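Local coordinates for uncharacterized protein (Desulfovibrio desulfuricans subsp. desulfuricans str. G20, PDB 2Q30) that is of unknown function but adopts the double-stranded beta-helix fold of the RmlC-like cupins, at residues A[44-49]-A[92-97]. Sequence-based numbering, arbitrary orientation.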
ATOM      1  N   GLN A  44     -11.387 -17.126   3.629  1.00 31.99           N
ATOM      2  CA  GLN A  44     -12.295 -16.206   2.935  1.00 32.09           C
ATOM      3  C   GLN A  44     -11.592 -15.667   1.698  1.00 32.92           C
ATOM      4  O   GLN A  44     -10.343 -15.721   1.571  1.00 32.68           O
ATOM      5  CB  GLN A  44     -12.769 -15.078   3.829  1.00 31.49           C
ATOM      6  CG  GLN A  44     -13.579 -15.564   5.022  1.00 29.01           C
ATOM      7  CD  GLN A  44     -14.189 -14.417   5.822  1.00 32.43           C
ATOM      8  OE1 GLN A  44     -13.604 -13.346   5.935  1.00 28.90           O
ATOM      9  NE2 GLN A  44     -15.352 -14.655   6.412  1.00 31.83           N
ATOM     10  N   GLU A  45     -12.405 -15.137   0.798  1.00 34.82           N
ATOM     11  CA  GLU A  45     -11.935 -14.716  -0.495  1.00 36.38           C
ATOM     12  C   GLU A  45     -12.707 -13.549  -1.058  1.00 34.35           C
ATOM     13  O   GLU A  45     -13.905 -13.467  -0.888  1.00 35.10           O
ATOM     14  CB  GLU A  45     -12.153 -15.916  -1.421  1.00 36.69           C
ATOM     15  CG  GLU A  45     -11.621 -15.826  -2.832  1.00 44.91           C
ATOM     16  CD  GLU A  45     -11.992 -17.050  -3.650  1.00 43.55           C
ATOM     17  OE1 GLU A  45     -12.305 -18.110  -3.048  1.00 49.39           O
ATOM     18  OE2 GLU A  45     -11.972 -16.935  -4.894  1.00 59.36           O
ATOM     19  N   LEU A  46     -11.986 -12.669  -1.734  1.00 33.20           N
ATOM     20  CA  LEU A  46     -12.557 -11.591  -2.516  1.00 32.76           C
ATOM     21  C   LEU A  46     -12.575 -12.289  -3.869  1.00 33.45           C
ATOM     22  O   LEU A  46     -11.495 -12.587  -4.408  1.00 31.95           O
ATOM     23  CB  LEU A  46     -11.643 -10.379  -2.548  1.00 33.66           C
ATOM     24  CG  LEU A  46     -11.954  -9.245  -3.512  1.00 34.04           C
ATOM     25  CD1 LEU A  46     -13.366  -8.691  -3.283  1.00 32.48           C
ATOM     26  CD2 LEU A  46     -10.896  -8.190  -3.314  1.00 33.62           C
ATOM     27  N   PRO A  47     -13.769 -12.604  -4.404  1.00 31.93           N
ATOM     28  CA  PRO A  47     -13.813 -13.319  -5.654  1.00 32.14           C
ATOM     29  C   PRO A  47     -13.170 -12.576  -6.820  1.00 30.91           C
ATOM     30  O   PRO A  47     -13.123 -11.344  -6.836  1.00 31.07           O
ATOM     31  CB  PRO A  47     -15.318 -13.492  -5.902  1.00 32.85           C
ATOM     32  CG  PRO A  47     -15.918 -13.364  -4.605  1.00 34.84           C
ATOM     33  CD  PRO A  47     -15.132 -12.346  -3.910  1.00 33.52           C
ATOM     34  N   VAL A  48     -12.687 -13.340  -7.782  1.00 30.01           N
ATOM     35  CA  VAL A  48     -12.074 -12.759  -8.963  1.00 30.51           C
ATOM     36  C   VAL A  48     -13.092 -11.846  -9.677  1.00 30.88           C
ATOM     37  O   VAL A  48     -14.274 -12.197  -9.837  1.00 30.36           O
ATOM     38  CB  VAL A  48     -11.422 -13.832  -9.869  1.00 31.93           C
ATOM     39  CG1 VAL A  48     -10.979 -13.249 -11.195  1.00 31.66           C
ATOM     40  CG2 VAL A  48     -10.228 -14.444  -9.127  1.00 30.26           C
ATOM     41  N   HIS A  49     -12.648 -10.632  -9.988  1.00 30.61           N
ATOM     42  CA  HIS A  49     -13.475  -9.684 -10.713  1.00 30.42           C
ATOM     43  C   HIS A  49     -12.599  -8.669 -11.432  1.00 29.92           C
ATOM     44  O   HIS A  49     -11.374  -8.608 -11.249  1.00 29.06           O
ATOM     45  CB  HIS A  49     -14.403  -8.944  -9.730  1.00 30.69           C
ATOM     46  CG  HIS A  49     -13.680  -8.004  -8.816  1.00 31.54           C
ATOM     47  ND1 HIS A  49     -12.984  -8.422  -7.699  1.00 35.15           N
ATOM     48  CD2 HIS A  49     -13.529  -6.661  -8.869  1.00 32.92           C
ATOM     49  CE1 HIS A  49     -12.440  -7.375  -7.110  1.00 36.39           C
ATOM     50  NE2 HIS A  49     -12.747  -6.296  -7.808  1.00 34.62           N
ATOM     51  N   HIS A  92      -8.943 -10.001 -11.131  1.00 31.39           N
ATOM     52  CA  HIS A  92      -8.147 -10.104  -9.906  1.00 31.22           C
ATOM     53  C   HIS A  92      -9.044 -10.449  -8.734  1.00 30.63           C
ATOM     54  O   HIS A  92     -10.194 -10.032  -8.679  1.00 30.82           O
ATOM     55  CB  HIS A  92      -7.433  -8.789  -9.607  1.00 31.96           C
ATOM     56  CG  HIS A  92      -8.350  -7.605  -9.584  1.00 33.61           C
ATOM     57  ND1 HIS A  92      -8.685  -6.915 -10.727  1.00 33.85           N
ATOM     58  CD2 HIS A  92      -9.026  -7.014  -8.572  1.00 35.39           C
ATOM     59  CE1 HIS A  92      -9.512  -5.934 -10.414  1.00 33.36           C
ATOM     60  NE2 HIS A  92      -9.742  -5.981  -9.115  1.00 32.81           N
ATOM     61  N   GLY A  93      -8.468 -11.166  -7.784  1.00 31.28           N
ATOM     62  CA  GLY A  93      -9.156 -11.586  -6.585  1.00 30.43           C
ATOM     63  C   GLY A  93      -8.127 -11.895  -5.555  1.00 30.40           C
ATOM     64  O   GLY A  93      -6.902 -11.905  -5.856  1.00 29.32           O
ATOM     65  N   VAL A  94      -8.596 -12.131  -4.334  1.00 31.47           N
ATOM     66  CA  VAL A  94      -7.688 -12.411  -3.205  1.00 32.76           C
ATOM     67  C   VAL A  94      -8.273 -13.536  -2.376  1.00 34.94           C
ATOM     68  O   VAL A  94      -9.454 -13.505  -2.116  1.00 36.13           O
ATOM     69  CB  VAL A  94      -7.528 -11.180  -2.310  1.00 35.55           C
ATOM     70  CG1 VAL A  94      -6.663 -11.503  -1.122  1.00 37.73           C
ATOM     71  CG2 VAL A  94      -6.938 -10.001  -3.096  1.00 35.11           C
ATOM     72  N   ARG A  95      -7.442 -14.507  -1.989  1.00 32.70           N
ATOM     73  CA  ARG A  95      -7.837 -15.625  -1.148  1.00 34.86           C
ATOM     74  C   ARG A  95      -6.954 -15.598   0.088  1.00 34.28           C
ATOM     75  O   ARG A  95      -5.743 -15.499  -0.034  1.00 34.26           O
ATOM     76  CB  ARG A  95      -7.651 -16.917  -1.916  1.00 35.37           C
ATOM     77  CG  ARG A  95      -8.306 -18.115  -1.283  1.00 41.89           C
ATOM     78  CD  ARG A  95      -8.172 -19.297  -2.220  1.00 40.98           C
ATOM     79  NE  ARG A  95      -9.010 -19.093  -3.387  1.00 46.90           N
ATOM     80  CZ  ARG A  95      -8.724 -19.402  -4.655  1.00 44.94           C
ATOM     81  NH1 ARG A  95      -7.556 -19.894  -5.049  1.00 48.90           N
ATOM     82  NH2 ARG A  95      -9.629 -19.135  -5.567  1.00 43.84           N
ATOM     83  N   ALA A  96      -7.559 -15.661   1.270  1.00 31.88           N
ATOM     84  CA  ALA A  96      -6.822 -15.642   2.511  1.00 30.66           C
ATOM     85  C   ALA A  96      -6.511 -17.077   2.948  1.00 31.28           C
ATOM     86  O   ALA A  96      -7.431 -17.898   3.063  1.00 29.99           O
ATOM     87  CB  ALA A  96      -7.620 -14.970   3.564  1.00 28.98           C
ATOM     88  N   VAL A  97      -5.232 -17.378   3.180  1.00 31.01           N
ATOM     89  CA  VAL A  97      -4.815 -18.673   3.743  1.00 31.45           C
ATOM     90  C   VAL A  97      -4.911 -18.557   5.278  1.00 31.90           C
ATOM     91  O   VAL A  97      -5.428 -19.452   5.935  1.00 32.65           O
ATOM     92  CB  VAL A  97      -3.407 -19.107   3.264  1.00 31.77           C
ATOM     93  CG1 VAL A  97      -2.922 -20.328   4.060  1.00 35.31           C
ATOM     94  CG2 VAL A  97      -3.433 -19.400   1.742  1.00 31.03           C
TER
HETATM   95  O   HOH W   1     -11.175  -4.017  -7.836  1.00 44.18           O
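His92 turns the edge of its imidazole toward the face of the His49 ring, an edge-to-face pair with centroids 4.4 Å apart and planes at 61°. Both rings carry CG between the backbone N and the carbonyl carbon, which swings their ends together. The rotation of His49 is fixed by an in-plane, nearly straight bond from ND1 to Pro47 O (3.0 Å, 169°), while ND1 of His92 bonds Thr90 O. The two NE2 atoms share one water, 2.8 Å from His49 NE2 and 2.7 Å from His92 NE2. The paired histidines resemble the metal-binding histidines of many cupins, but a metal site here would be an inference, since a water bridges them in the crystal.

Backbone bonds show an antiparallel pairing. His49 and His92 exchange two, His49 N lying 2.8 Å from His92 O; Leu46 and Val94 do likewise, with Leu46 N 2.7 Å from Val94 O. Between these pairs the register slips by one residue, the mark of a beta bulge. On the sheet face opposite the histidines, Val94 and Leu46, extended Glu45 lies alongside Arg95, carboxylate and guanidinium planes 85° apart. They form a salt bridge whose hydrogen bonds are both weak: Arg95 NH2 to Glu45 OE2 (3.3 Å) and Arg95 NE to Glu45 OE1, in the guanidinium plane (3.5 Å). NH2 also pairs with Asp73.

Strand 45-49 borders its four-stranded sheet, strand 66-69 flanks 92-96 on the other side, and Phe38 and Phe40 of strand 34-40 touch Leu46, Phe40 also meeting Val94.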